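Local coordinates for protein xyloglucan-specific endo-beta-1,4-glucanase BoGH9A (Bacteroides ovatus, PDB 6DHT) that cleaves internal beta-1,4-glucosidic bonds in the backbone of xyloglucan, releasing xyloglucan oligosaccharides, at residues A[177-182]-A[219-224]; A[223-228]-A[269-274]; A[277-282]-A[295-300]; A[116-121]-A[511-516]; A[152-157]-A[235-240]. One frame throughout, in Å; residues are numbered along the deposited sequence.

Overall arrangement
All five contacts lie in the glycosyl hydrolase family 9 domain, whose characteristic fold is an (alpha/alpha)6 barrel. Interactions 1, 2 and 3 form a continuous helical core: interactions 1 and 2 share helix 213-226 and have centres about 7 Å apart, while interactions 2 and 3 share helix 265-281, with centres about 9 Å apart. Interaction 5 lies at the small mixed sheet and touches interaction 2 where Met228 O meets Tyr237 N, their centres about 14 Å apart. Interaction 4 joins segments 390 residues apart at their closest ends, so the other four fall between them along the chain. It brings early and late parts of the domain together near the predicted catalytic residues.

Interaction 1: residues A[177-182]-A[219-224]; sequences VNSGYS and QFNLDW
Ser179 and Asn221 meet through their polar ends where helix 176-192 passes helix 213-226. The amide nitrogen ND2 of Asn221 donates to OG of Ser179 over 3.0 Å, but the N-H...O angle of 145° makes this a weak, bent bond. The hydroxyl has a stronger partner in the carbonyl oxygen of Tyr175, in the short strand just before helix 176-192. Its first torsion, chi1 68°, sets OG between the backbone N and the carbonyl carbon, a position from which it can reach both partners. Asn221 has CG anti to the backbone N (chi1 -164°), which carries its amide across to Ser179. It is held at its other end as well, because OD1 accepts from the backbone N of Trp166; with both amide atoms engaged, its flip is fixed. Both helices belong to the (alpha/alpha)6 barrel of family 9 enzymes, and the small serine lets them lie close here, the CA atoms of Ser179 and Asn221 7.6 Å apart, while asparagine can link a helix to a neighbouring loop. Trp224 closes the contact from beside them, presenting its indole edge to the hydroxyl, with CZ3 3.7 Å from OG of Ser179. ND2 of Asn221 also lies in the plane of that ring, at its rim, and Lys174 makes a cation-pi contact with the indole. Asn178 O accepts from N and OG of Ser182 on opposite faces of its carbonyl plane.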
# COMPACT_ATOMS: atom_id res chain seq x y z
N VAL A 177 3.43 8.63 -10.98
CA VAL A 177 2.50 7.51 -11.13
C VAL A 177 2.38 6.78 -9.80
O VAL A 177 1.25 6.57 -9.28
CB VAL A 177 2.94 6.57 -12.26
CG1 VAL A 177 2.24 5.23 -12.19
CG2 VAL A 177 2.67 7.25 -13.60
N ASN A 178 3.50 6.40 -9.22
CA ASN A 178 3.44 5.56 -8.05
C ASN A 178 2.92 6.33 -6.84
O ASN A 178 2.13 5.80 -6.05
CB ASN A 178 4.80 4.97 -7.75
CG ASN A 178 4.70 3.75 -6.88
OD1 ASN A 178 3.86 2.89 -7.12
ND2 ASN A 178 5.53 3.68 -5.85
N SER A 179 3.32 7.59 -6.67
CA SER A 179 2.88 8.30 -5.48
C SER A 179 1.42 8.75 -5.61
O SER A 179 0.71 8.75 -4.61
CB SER A 179 3.83 9.44 -5.11
OG SER A 179 3.81 10.48 -6.04
N GLY A 180 0.98 9.08 -6.82
CA GLY A 180 -0.40 9.42 -7.08
C GLY A 180 -1.30 8.23 -6.80
O GLY A 180 -2.34 8.38 -6.15
N TYR A 181 -0.93 7.07 -7.31
CA TYR A 181 -1.64 5.83 -7.05
C TYR A 181 -1.71 5.55 -5.54
O TYR A 181 -2.77 5.18 -4.98
CB TYR A 181 -0.93 4.65 -7.71
CG TYR A 181 -1.37 3.35 -7.13
CD1 TYR A 181 -2.58 2.76 -7.49
CD2 TYR A 181 -0.59 2.73 -6.17
CE1 TYR A 181 -2.98 1.55 -6.90
CE2 TYR A 181 -0.98 1.56 -5.58
CZ TYR A 181 -2.18 0.98 -5.94
OH TYR A 181 -2.56 -0.23 -5.35
N SER A 182 -0.57 5.69 -4.87
CA SER A 182 -0.49 5.37 -3.46
C SER A 182 -1.44 6.20 -2.61
O SER A 182 -2.17 5.69 -1.75
CB SER A 182 0.94 5.54 -2.95
OG SER A 182 1.84 4.57 -3.53
N GLN A 219 -0.70 15.23 2.10
CA GLN A 219 -0.46 16.57 1.58
C GLN A 219 1.02 16.84 1.39
O GLN A 219 1.40 17.59 0.49
CB GLN A 219 -1.07 17.62 2.50
CG GLN A 219 -1.82 18.74 1.76
CD GLN A 219 -0.92 19.76 1.04
OE1 GLN A 219 0.08 20.24 1.59
NE2 GLN A 219 -1.28 20.08 -0.19
N PHE A 220 1.86 16.21 2.21
CA PHE A 220 3.30 16.42 2.08
C PHE A 220 3.76 16.03 0.68
O PHE A 220 4.66 16.66 0.11
CB PHE A 220 4.10 15.65 3.10
CG PHE A 220 5.51 16.13 3.19
CD1 PHE A 220 5.82 17.23 3.97
CD2 PHE A 220 6.50 15.55 2.42
CE1 PHE A 220 7.13 17.70 4.04
CE2 PHE A 220 7.82 16.03 2.49
CZ PHE A 220 8.11 17.12 3.29
N ASN A 221 3.17 14.98 0.13
CA ASN A 221 3.47 14.56 -1.22
C ASN A 221 2.61 15.31 -2.26
O ASN A 221 3.11 15.65 -3.31
CB ASN A 221 3.35 13.05 -1.40
CG ASN A 221 4.04 12.56 -2.67
OD1 ASN A 221 5.26 12.42 -2.68
ND2 ASN A 221 3.29 12.34 -3.74
N LEU A 222 1.32 15.53 -2.00
CA LEU A 222 0.48 16.31 -2.92
C LEU A 222 1.09 17.68 -3.24
O LEU A 222 1.04 18.14 -4.39
CB LEU A 222 -0.91 16.51 -2.35
CG LEU A 222 -1.76 15.22 -2.28
CD1 LEU A 222 -2.97 15.37 -1.32
CD2 LEU A 222 -2.19 14.75 -3.69
N ASP A 223 1.67 18.31 -2.22
CA ASP A 223 2.26 19.64 -2.42
C ASP A 223 3.42 19.55 -3.40
O ASP A 223 3.56 20.39 -4.30
CB ASP A 223 2.73 20.20 -1.08
CG ASP A 223 2.92 21.69 -1.11
OD1 ASP A 223 2.23 22.36 -1.91
OD2 ASP A 223 3.73 22.18 -0.30
N TRP A 224 4.25 18.52 -3.26
CA TRP A 224 5.28 18.28 -4.26
C TRP A 224 4.67 18.01 -5.65
O TRP A 224 5.15 18.55 -6.66
CB TRP A 224 6.20 17.11 -3.87
CG TRP A 224 6.98 16.66 -5.04
CD1 TRP A 224 7.92 17.39 -5.70
CD2 TRP A 224 6.84 15.44 -5.77
NE1 TRP A 224 8.39 16.69 -6.77
CE2 TRP A 224 7.74 15.49 -6.85
CE3 TRP A 224 6.06 14.29 -5.61
CZ2 TRP A 224 7.87 14.45 -7.75
CZ3 TRP A 224 6.20 13.26 -6.51
CH2 TRP A 224 7.08 13.34 -7.56

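Interaction 2: residues A[223-228]-A[269-274]; sequences DWMLTM and LDFAAV
Phe271 drives the edge of its ring against the backbone of Met225, with CE2 only 3.3 Å from the carbonyl oxygen of Met225 and nearly in line with the ring plane. An aromatic C-H edge carries a slight positive charge, so it is a reasonable neighbour for this oxygen, which also accepts the backbone N-H of Met228. With CG anti to the backbone N (chi1 176°), the phenyl group reaches out from its helix toward the other segment. CD2 of Phe271 then lies 4.3 Å from CB of Met225, and at the far end of the ring CZ comes equally near to CD2 of Leu226. The meeting helices, 213-226 and 265-281, are elements of the (alpha/alpha)6 barrel, and the side chains that meet here are apolar. Met225 suits the place because its unbranched thioether chain can bend: turned at its last torsion (chi3 81°), it brings CE to 3.9 Å from CG1 of Val274, and the two side chains cross at about a right angle. Val274, compact and beta-branched, meets it with the methyl CG1, its first torsion (chi1 81°) setting that branch between the backbone N and the carbonyl carbon. Beyond Leu226, OG1 of Thr227 donates to Trp224 O over 2.7 Å, on a lone pair in the carbonyl plane. CG of Met228 rests over the rim of one face of the Trp224 indole.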
# COMPACT_ATOMS: atom_id res chain seq x y z
N ASP A 223 1.67 18.31 -2.22
CA ASP A 223 2.26 19.64 -2.42
C ASP A 223 3.42 19.55 -3.40
O ASP A 223 3.56 20.39 -4.30
CB ASP A 223 2.73 20.20 -1.08
CG ASP A 223 2.92 21.69 -1.11
OD1 ASP A 223 2.23 22.36 -1.91
OD2 ASP A 223 3.73 22.18 -0.30
N TRP A 224 4.25 18.52 -3.26
CA TRP A 224 5.28 18.28 -4.26
C TRP A 224 4.67 18.01 -5.65
O TRP A 224 5.15 18.55 -6.66
CB TRP A 224 6.20 17.11 -3.87
CG TRP A 224 6.98 16.66 -5.04
CD1 TRP A 224 7.92 17.39 -5.70
CD2 TRP A 224 6.84 15.44 -5.77
NE1 TRP A 224 8.39 16.69 -6.77
CE2 TRP A 224 7.74 15.49 -6.85
CE3 TRP A 224 6.06 14.29 -5.61
CZ2 TRP A 224 7.87 14.45 -7.75
CZ3 TRP A 224 6.20 13.26 -6.51
CH2 TRP A 224 7.08 13.34 -7.56
N MET A 225 3.64 17.17 -5.73
CA MET A 225 3.05 16.81 -7.01
C MET A 225 2.62 18.05 -7.82
O MET A 225 2.81 18.08 -9.03
CB MET A 225 1.85 15.87 -6.82
CG MET A 225 2.22 14.52 -6.31
SD MET A 225 0.80 13.41 -6.17
CE MET A 225 0.62 12.87 -7.86
N LEU A 226 2.05 19.04 -7.14
CA LEU A 226 1.66 20.29 -7.80
C LEU A 226 2.81 20.92 -8.59
O LEU A 226 2.59 21.48 -9.67
CB LEU A 226 1.12 21.28 -6.77
CG LEU A 226 -0.22 20.91 -6.14
CD1 LEU A 226 -0.52 21.88 -5.04
CD2 LEU A 226 -1.36 20.96 -7.15
N THR A 227 4.03 20.80 -8.07
CA THR A 227 5.22 21.39 -8.71
C THR A 227 5.68 20.62 -9.95
O THR A 227 6.56 21.08 -10.69
CB THR A 227 6.42 21.51 -7.74
OG1 THR A 227 7.02 20.23 -7.51
CG2 THR A 227 6.00 22.15 -6.43
N MET A 228 5.11 19.45 -10.20
CA MET A 228 5.47 18.62 -11.33
C MET A 228 4.60 18.87 -12.56
O MET A 228 4.75 18.16 -13.56
CB MET A 228 5.43 17.15 -10.93
CG MET A 228 6.52 16.80 -9.95
SD MET A 228 8.14 16.65 -10.68
CE MET A 228 7.94 15.09 -11.47
N LEU A 269 -2.77 11.65 -15.77
CA LEU A 269 -4.05 11.10 -15.30
C LEU A 269 -4.04 10.72 -13.81
O LEU A 269 -5.01 11.00 -13.11
CB LEU A 269 -4.47 9.92 -16.16
CG LEU A 269 -4.86 10.33 -17.58
CD1 LEU A 269 -4.99 9.12 -18.44
CD2 LEU A 269 -6.16 11.11 -17.57
N ASP A 270 -2.98 10.09 -13.34
CA ASP A 270 -2.92 9.75 -11.91
C ASP A 270 -2.86 11.04 -11.08
O ASP A 270 -3.49 11.15 -10.03
CB ASP A 270 -1.72 8.89 -11.61
CG ASP A 270 -1.86 7.48 -12.16
OD1 ASP A 270 -3.01 7.03 -12.35
OD2 ASP A 270 -0.83 6.81 -12.42
N PHE A 271 -2.16 12.07 -11.58
CA PHE A 271 -2.19 13.39 -10.99
C PHE A 271 -3.63 13.96 -10.98
O PHE A 271 -4.11 14.47 -9.96
CB PHE A 271 -1.24 14.32 -11.79
CG PHE A 271 -1.23 15.76 -11.35
CD1 PHE A 271 -2.23 16.60 -11.77
CD2 PHE A 271 -0.21 16.29 -10.60
CE1 PHE A 271 -2.24 17.94 -11.42
CE2 PHE A 271 -0.20 17.62 -10.23
CZ PHE A 271 -1.22 18.47 -10.65
N ALA A 272 -4.31 13.88 -12.12
CA ALA A 272 -5.66 14.43 -12.22
C ALA A 272 -6.60 13.73 -11.25
O ALA A 272 -7.36 14.38 -10.55
CB ALA A 272 -6.16 14.32 -13.64
N ALA A 273 -6.52 12.41 -11.20
CA ALA A 273 -7.42 11.63 -10.35
C ALA A 273 -7.20 11.97 -8.89
O ALA A 273 -8.14 12.24 -8.16
CB ALA A 273 -7.21 10.16 -10.59
N VAL A 274 -5.95 11.94 -8.45
CA VAL A 274 -5.67 12.17 -7.04
C VAL A 274 -5.90 13.62 -6.64
O VAL A 274 -6.30 13.90 -5.53
CB VAL A 274 -4.27 11.65 -6.66
CG1 VAL A 274 -3.17 12.61 -7.04
CG2 VAL A 274 -4.19 11.32 -5.17

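Interaction 3: residues A[277-282]-A[295-300]. With EDO (1,2-ethanediol), chain I.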
# COMPACT_ATOMS: atom_id res chain seq x y z
N GLN A 277 -9.74 13.91 -6.38
CA GLN A 277 -10.07 13.26 -5.12
C GLN A 277 -9.72 14.16 -3.94
O GLN A 277 -10.52 14.40 -3.06
CB GLN A 277 -9.27 11.95 -5.03
CG GLN A 277 -9.63 11.01 -3.87
CD GLN A 277 -8.61 9.91 -3.69
OE1 GLN A 277 -7.41 10.16 -3.64
NE2 GLN A 277 -9.08 8.69 -3.61
N SER A 278 -8.46 14.62 -3.91
CA SER A 278 -7.98 15.44 -2.80
C SER A 278 -8.77 16.75 -2.64
O SER A 278 -8.93 17.23 -1.52
CB SER A 278 -6.49 15.74 -2.97
OG SER A 278 -5.75 14.52 -3.01
N SER A 279 -9.21 17.32 -3.75
CA SER A 279 -9.99 18.54 -3.71
C SER A 279 -11.19 18.37 -2.77
O SER A 279 -11.47 19.24 -1.95
CB SER A 279 -10.47 18.92 -5.11
OG SER A 279 -11.13 20.16 -5.05
N ARG A 280 -11.88 17.24 -2.87
CA ARG A 280 -13.03 16.98 -2.02
C ARG A 280 -12.62 16.78 -0.57
O ARG A 280 -13.25 17.29 0.36
CB ARG A 280 -13.80 15.74 -2.48
CG ARG A 280 -14.27 15.78 -3.91
CD ARG A 280 -15.24 14.63 -4.22
NE ARG A 280 -14.74 13.30 -3.91
CZ ARG A 280 -14.03 12.54 -4.75
NH1 ARG A 280 -13.72 12.98 -5.95
NH2 ARG A 280 -13.61 11.33 -4.36
N LEU A 281 -11.56 16.01 -0.36
CA LEU A 281 -11.21 15.63 1.00
C LEU A 281 -10.63 16.76 1.82
O LEU A 281 -10.69 16.72 3.04
CB LEU A 281 -10.22 14.47 1.01
CG LEU A 281 -10.66 13.20 0.26
CD1 LEU A 281 -9.59 12.11 0.45
CD2 LEU A 281 -12.03 12.74 0.58
N PHE A 282 -10.00 17.74 1.15
CA PHE A 282 -9.37 18.84 1.86
C PHE A 282 -10.29 20.09 1.93
O PHE A 282 -9.88 21.10 2.48
CB PHE A 282 -8.03 19.18 1.22
CG PHE A 282 -6.92 18.23 1.58
CD1 PHE A 282 -6.77 17.03 0.89
CD2 PHE A 282 -6.03 18.53 2.60
CE1 PHE A 282 -5.75 16.14 1.23
CE2 PHE A 282 -5.00 17.65 2.92
CZ PHE A 282 -4.87 16.47 2.23
N ARG A 295 -7.12 24.91 -5.69
CA ARG A 295 -5.95 24.73 -6.54
C ARG A 295 -5.85 23.31 -7.12
O ARG A 295 -5.52 23.12 -8.28
CB ARG A 295 -4.69 25.06 -5.74
CG ARG A 295 -3.43 24.92 -6.51
CD ARG A 295 -2.22 25.37 -5.72
NE ARG A 295 -1.01 25.25 -6.53
CZ ARG A 295 0.23 25.24 -6.05
NH1 ARG A 295 0.44 25.33 -4.74
NH2 ARG A 295 1.25 25.12 -6.89
N ALA A 296 -6.16 22.31 -6.29
CA ALA A 296 -6.06 20.92 -6.74
C ALA A 296 -7.03 20.64 -7.87
O ALA A 296 -6.70 19.98 -8.85
CB ALA A 296 -6.36 19.98 -5.58
N LEU A 297 -8.25 21.15 -7.73
CA LEU A 297 -9.26 20.88 -8.75
C LEU A 297 -8.90 21.57 -10.08
O LEU A 297 -8.97 20.96 -11.15
CB LEU A 297 -10.65 21.30 -8.26
CG LEU A 297 -11.77 20.93 -9.23
CD1 LEU A 297 -11.85 19.43 -9.45
CD2 LEU A 297 -13.09 21.49 -8.72
N LEU A 298 -8.44 22.80 -10.00
CA LEU A 298 -8.02 23.52 -11.21
C LEU A 298 -6.89 22.77 -11.89
O LEU A 298 -6.90 22.53 -13.10
CB LEU A 298 -7.57 24.93 -10.86
CG LEU A 298 -8.68 25.93 -10.55
CD1 LEU A 298 -8.13 27.20 -9.93
CD2 LEU A 298 -9.46 26.25 -11.80
N ALA A 299 -5.93 22.31 -11.09
CA ALA A 299 -4.78 21.57 -11.60
C ALA A 299 -5.19 20.26 -12.24
O ALA A 299 -4.66 19.84 -13.27
CB ALA A 299 -3.79 21.31 -10.48
N ALA A 300 -6.14 19.58 -11.59
CA ALA A 300 -6.64 18.31 -12.10
C ALA A 300 -7.27 18.43 -13.48
O ALA A 300 -7.01 17.61 -14.36
CB ALA A 300 -7.68 17.73 -11.13
C1 EDO I . -14.48 14.05 2.52
O1 EDO I . -14.88 14.48 1.21
C2 EDO I . -15.21 12.76 2.83
O2 EDO I . -15.27 11.95 1.65
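This is a close helix-helix contact built on a small pair, Ser279 and Ala296, with Leu297 beside them; it joins helix 265-281 to the next helix in the chain, 292-309, within the (alpha/alpha)6 barrel of the domain. The backbones come unusually near: the CA atoms of Ser279 and Ala296 are 5.5 Å apart, which small residues at both positions permit. CB of Ser279 faces CB of Ala296 at 4.3 Å. The hydroxyl, lying anti to the backbone N of Ser279 (chi1 -175°), has a hydrogen bond just beyond the segments, so it leans on the base of the Leu297 side chain by van der Waals packing. A polar link reinforces the approach, for Ser293 OG is hydrogen-bonded to Ser279 O. Arg280 turns to other helices, meeting Glu348 of helix 339-353 and Gln191 of helix 176-192. A 1,2-ethanediol, probably from the crystallisation liquor, makes a weak hydrogen bond to Arg280 O. The tightest approach between the helices here is Ser279 OG to Leu297 CB, at 3.4 Å.

Interaction 4: residues A[116-121]-A[511-516]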
# COMPACT_ATOMS: atom_id res chain seq x y z
N TYR A 116 6.22 9.26 6.75
CA TYR A 116 6.95 10.33 7.40
C TYR A 116 8.47 10.11 7.28
O TYR A 116 9.21 11.02 6.91
CB TYR A 116 6.49 10.52 8.85
CG TYR A 116 7.48 11.33 9.66
CD1 TYR A 116 7.49 12.72 9.60
CD2 TYR A 116 8.40 10.71 10.49
CE1 TYR A 116 8.41 13.46 10.32
CE2 TYR A 116 9.31 11.44 11.22
CZ TYR A 116 9.30 12.82 11.14
OH TYR A 116 10.21 13.57 11.86
N TYR A 117 8.92 8.88 7.55
CA TYR A 117 10.34 8.58 7.42
C TYR A 117 10.84 8.74 5.97
O TYR A 117 12.02 9.03 5.74
CB TYR A 117 10.63 7.18 7.93
CG TYR A 117 10.51 7.05 9.43
CD1 TYR A 117 11.49 7.59 10.27
CD2 TYR A 117 9.46 6.36 10.01
CE1 TYR A 117 11.41 7.46 11.63
CE2 TYR A 117 9.36 6.25 11.37
CZ TYR A 117 10.35 6.79 12.18
OH TYR A 117 10.24 6.64 13.55
N GLN A 118 9.97 8.55 4.99
CA GLN A 118 10.35 8.71 3.59
C GLN A 118 10.39 10.18 3.10
O GLN A 118 10.69 10.45 1.92
CB GLN A 118 9.39 7.94 2.68
CG GLN A 118 9.39 6.42 2.83
CD GLN A 118 10.65 5.76 2.33
OE1 GLN A 118 11.53 5.40 3.12
NE2 GLN A 118 10.73 5.55 1.03
N ARG A 119 10.05 11.13 3.96
CA ARG A 119 9.93 12.51 3.51
C ARG A 119 11.27 13.10 3.15
O ARG A 119 12.25 12.90 3.85
CB ARG A 119 9.34 13.39 4.60
CG ARG A 119 7.84 13.21 4.85
CD ARG A 119 7.36 14.27 5.79
NE ARG A 119 6.00 14.00 6.28
CZ ARG A 119 5.37 14.78 7.15
NH1 ARG A 119 5.98 15.89 7.58
NH2 ARG A 119 4.15 14.48 7.57
N THR A 120 11.25 13.87 2.06
CA THR A 120 12.41 14.64 1.60
C THR A 120 12.27 16.10 2.02
O THR A 120 11.20 16.54 2.42
CB THR A 120 12.50 14.62 0.07
OG1 THR A 120 11.44 15.39 -0.52
CG2 THR A 120 12.49 13.18 -0.44
N ALA A 121 13.37 16.84 1.90
CA ALA A 121 13.36 18.29 2.07
C ALA A 121 12.97 18.75 3.45
O ALA A 121 12.47 19.86 3.62
CB ALA A 121 12.46 18.96 1.02
N PRO A 511 10.98 1.32 11.17
CA PRO A 511 9.83 0.43 11.32
C PRO A 511 8.65 0.79 10.41
O PRO A 511 8.53 1.89 9.90
CB PRO A 511 9.41 0.65 12.79
CG PRO A 511 9.80 2.06 13.06
CD PRO A 511 11.12 2.26 12.30
N GLY A 512 7.79 -0.21 10.20
CA GLY A 512 6.51 -0.03 9.53
C GLY A 512 6.45 -0.38 8.06
O GLY A 512 5.39 -0.20 7.45
N PHE A 513 7.54 -0.88 7.47
CA PHE A 513 7.58 -1.19 6.05
C PHE A 513 7.28 -2.63 5.73
O PHE A 513 7.90 -3.52 6.28
CB PHE A 513 8.96 -0.86 5.48
CG PHE A 513 9.26 0.62 5.43
CD1 PHE A 513 9.78 1.27 6.53
CD2 PHE A 513 9.04 1.35 4.28
CE1 PHE A 513 10.04 2.67 6.47
CE2 PHE A 513 9.30 2.73 4.21
CZ PHE A 513 9.82 3.38 5.30
N LEU A 514 6.34 -2.85 4.81
CA LEU A 514 6.05 -4.16 4.26
C LEU A 514 7.08 -4.49 3.18
O LEU A 514 7.19 -3.77 2.18
CB LEU A 514 4.66 -4.16 3.61
CG LEU A 514 4.23 -5.49 2.98
CD1 LEU A 514 4.27 -6.65 3.94
CD2 LEU A 514 2.82 -5.32 2.44
N VAL A 515 7.82 -5.56 3.37
CA VAL A 515 8.77 -5.94 2.33
C VAL A 515 8.05 -6.69 1.20
O VAL A 515 6.96 -7.22 1.39
CB VAL A 515 9.98 -6.77 2.89
CG1 VAL A 515 10.71 -5.97 3.94
CG2 VAL A 515 9.52 -8.10 3.46
N GLY A 516 8.65 -6.74 0.02
CA GLY A 516 7.98 -7.29 -1.15
C GLY A 516 7.54 -8.74 -1.01
O GLY A 516 6.46 -9.12 -1.44
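The backbones of Tyr117 and Pro511 keep well apart, their CA atoms 9.0 Å from each other, so side chains bridge the gap between the end of helix 105-117 and a loop with no regular structure. Gly512 in that loop has phi 98°, where a side chain would run into the preceding carbonyl oxygen; glycine alone fits comfortably. The long side chains Gln118 and Phe513 make the closer bridge. CG of Gln118 lies at the edge of the Phe513 ring, in plane and 3.9 Å from CZ, and the bend at chi2 (-70°) turns the amide so that OE1 approaches CZ obliquely at 3.4 Å, the amide plane standing 75° from the ring plane. The neighbouring Tyr117 makes a looser contact, CE2 to CD of Pro511 at 4.5 Å, while its hydroxyl is hydrogen-bonded to Ala129 O. In this family 9 domain the contact lies near the predicted active site: the Gln118 side chain is about 7 Å from that of Asp171, the predicted nucleophile. His498 NE2 is hydrogen-bonded to OE1 of Gln118 and Tyr167 O to NE2, so the amide is held at both ends, and Phe513 rests against a polar group whose own needs are met elsewhere.

Interaction 5: residues A[152-157]-A[235-240]; sequences PDRPAG and GVYHKL
The guanidinium of Arg154 and the phenol ring of Tyr237 meet edge to edge, neither group placing a face against the other. Their planes are 18° apart, and each group lies at the rim of the other: NH1 of Arg154 is in the plane of the tyrosine ring, and CE2 of Tyr237, at 3.8 Å from NH1, is in that of the guanidinium. The link itself is a hydrogen bond from NH1 of Arg154 to OH of Tyr237, 3.0 Å long with an N-H...O angle of 154°, and the oxygen sits just 7° out of the guanidinium plane. Reach explains the residue types. The CA atoms of these residues are 12.5 Å apart, so both chains must be long; that of Arg154 is extended from CG to NE, and the tyrosine places its hydroxyl at the end of a rigid ring. CD of Arg154 also comes within 3.6 Å of Tyr237 OH. The bond ties the loop between strands 143-145 and 159-160 to the segment leading into strand 239-241, three strands of one mixed sheet, while Ile145 of strand 143-145 touches both side chains. Since Arg154 is the donor, Tyr237 OH serves here as an acceptor, and the positive charge beside it would probably favour electron density on the phenol oxygen and make the hydroxyl somewhat more acidic.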
# COMPACT_ATOMS: atom_id res chain seq x y z
N PRO A 152 8.53 25.19 -24.67
CA PRO A 152 8.92 26.51 -25.19
C PRO A 152 9.51 27.44 -24.14
O PRO A 152 10.60 27.97 -24.33
CB PRO A 152 7.59 27.08 -25.69
CG PRO A 152 6.86 25.89 -26.16
CD PRO A 152 7.22 24.78 -25.19
N ASP A 153 8.80 27.60 -23.02
CA ASP A 153 9.25 28.49 -21.96
C ASP A 153 10.23 27.82 -21.00
O ASP A 153 10.72 28.46 -20.07
CB ASP A 153 8.04 29.03 -21.19
CG ASP A 153 7.10 29.84 -22.06
OD1 ASP A 153 7.49 30.19 -23.20
OD2 ASP A 153 5.97 30.12 -21.61
N ARG A 154 10.49 26.52 -21.22
CA ARG A 154 11.39 25.75 -20.35
C ARG A 154 12.32 24.89 -21.19
O ARG A 154 12.09 23.70 -21.35
CB ARG A 154 10.60 24.86 -19.38
CG ARG A 154 9.89 25.63 -18.29
CD ARG A 154 9.10 24.72 -17.35
NE ARG A 154 8.66 25.46 -16.18
CZ ARG A 154 8.07 24.93 -15.12
NH1 ARG A 154 7.84 23.62 -15.08
NH2 ARG A 154 7.71 25.70 -14.11
N PRO A 155 13.37 25.50 -21.75
CA PRO A 155 14.34 24.72 -22.52
C PRO A 155 15.16 23.81 -21.62
O PRO A 155 15.29 24.09 -20.43
CB PRO A 155 15.22 25.79 -23.17
CG PRO A 155 15.04 27.01 -22.32
CD PRO A 155 13.65 26.95 -21.80
N ALA A 156 15.70 22.73 -22.19
CA ALA A 156 16.60 21.84 -21.49
C ALA A 156 17.61 22.63 -20.67
O ALA A 156 18.22 23.57 -21.18
CB ALA A 156 17.30 20.94 -22.46
N GLY A 157 17.74 22.28 -19.40
CA GLY A 157 18.67 22.94 -18.52
C GLY A 157 18.07 24.02 -17.65
O GLY A 157 18.73 24.52 -16.74
N GLY A 235 0.62 19.61 -18.56
CA GLY A 235 1.20 18.28 -18.51
C GLY A 235 2.04 18.08 -17.27
O GLY A 235 2.38 19.05 -16.58
N VAL A 236 2.30 16.83 -16.95
CA VAL A 236 2.95 16.45 -15.68
C VAL A 236 4.16 15.57 -15.98
O VAL A 236 4.04 14.56 -16.67
CB VAL A 236 1.95 15.74 -14.74
CG1 VAL A 236 2.61 15.34 -13.42
CG2 VAL A 236 0.77 16.63 -14.48
N TYR A 237 5.32 15.97 -15.47
CA TYR A 237 6.57 15.23 -15.67
C TYR A 237 6.43 13.88 -14.98
O TYR A 237 5.86 13.81 -13.89
CB TYR A 237 7.75 16.03 -15.10
CG TYR A 237 7.82 17.45 -15.63
CD1 TYR A 237 8.07 17.69 -16.98
CD2 TYR A 237 7.67 18.52 -14.79
CE1 TYR A 237 8.13 18.99 -17.46
CE2 TYR A 237 7.72 19.82 -15.27
CZ TYR A 237 7.95 20.03 -16.60
OH TYR A 237 8.00 21.33 -17.04
N HIS A 238 6.93 12.83 -15.62
CA HIS A 238 6.74 11.46 -15.12
C HIS A 238 7.37 11.25 -13.76
O HIS A 238 6.77 10.63 -12.87
CB HIS A 238 7.30 10.47 -16.14
CG HIS A 238 6.91 9.04 -15.93
ND1 HIS A 238 5.63 8.56 -16.15
CD2 HIS A 238 7.64 7.97 -15.57
CE1 HIS A 238 5.60 7.27 -15.92
NE2 HIS A 238 6.81 6.88 -15.56
N LYS A 239 8.60 11.73 -13.57
CA LYS A 239 9.30 11.54 -12.31
C LYS A 239 10.39 12.60 -12.13
O LYS A 239 10.75 13.32 -13.08
CB LYS A 239 9.90 10.14 -12.24
CG LYS A 239 10.88 9.84 -13.39
CD LYS A 239 11.50 8.46 -13.24
CE LYS A 239 12.30 8.06 -14.48
NZ LYS A 239 13.00 6.77 -14.32
N LEU A 240 10.88 12.70 -10.90
CA LEU A 240 12.02 13.54 -10.54
C LEU A 240 13.09 12.57 -10.10
O LEU A 240 12.89 11.78 -9.18
CB LEU A 240 11.63 14.53 -9.45
CG LEU A 240 12.64 15.62 -9.08
CD1 LEU A 240 11.96 16.73 -8.32
CD2 LEU A 240 13.76 15.05 -8.24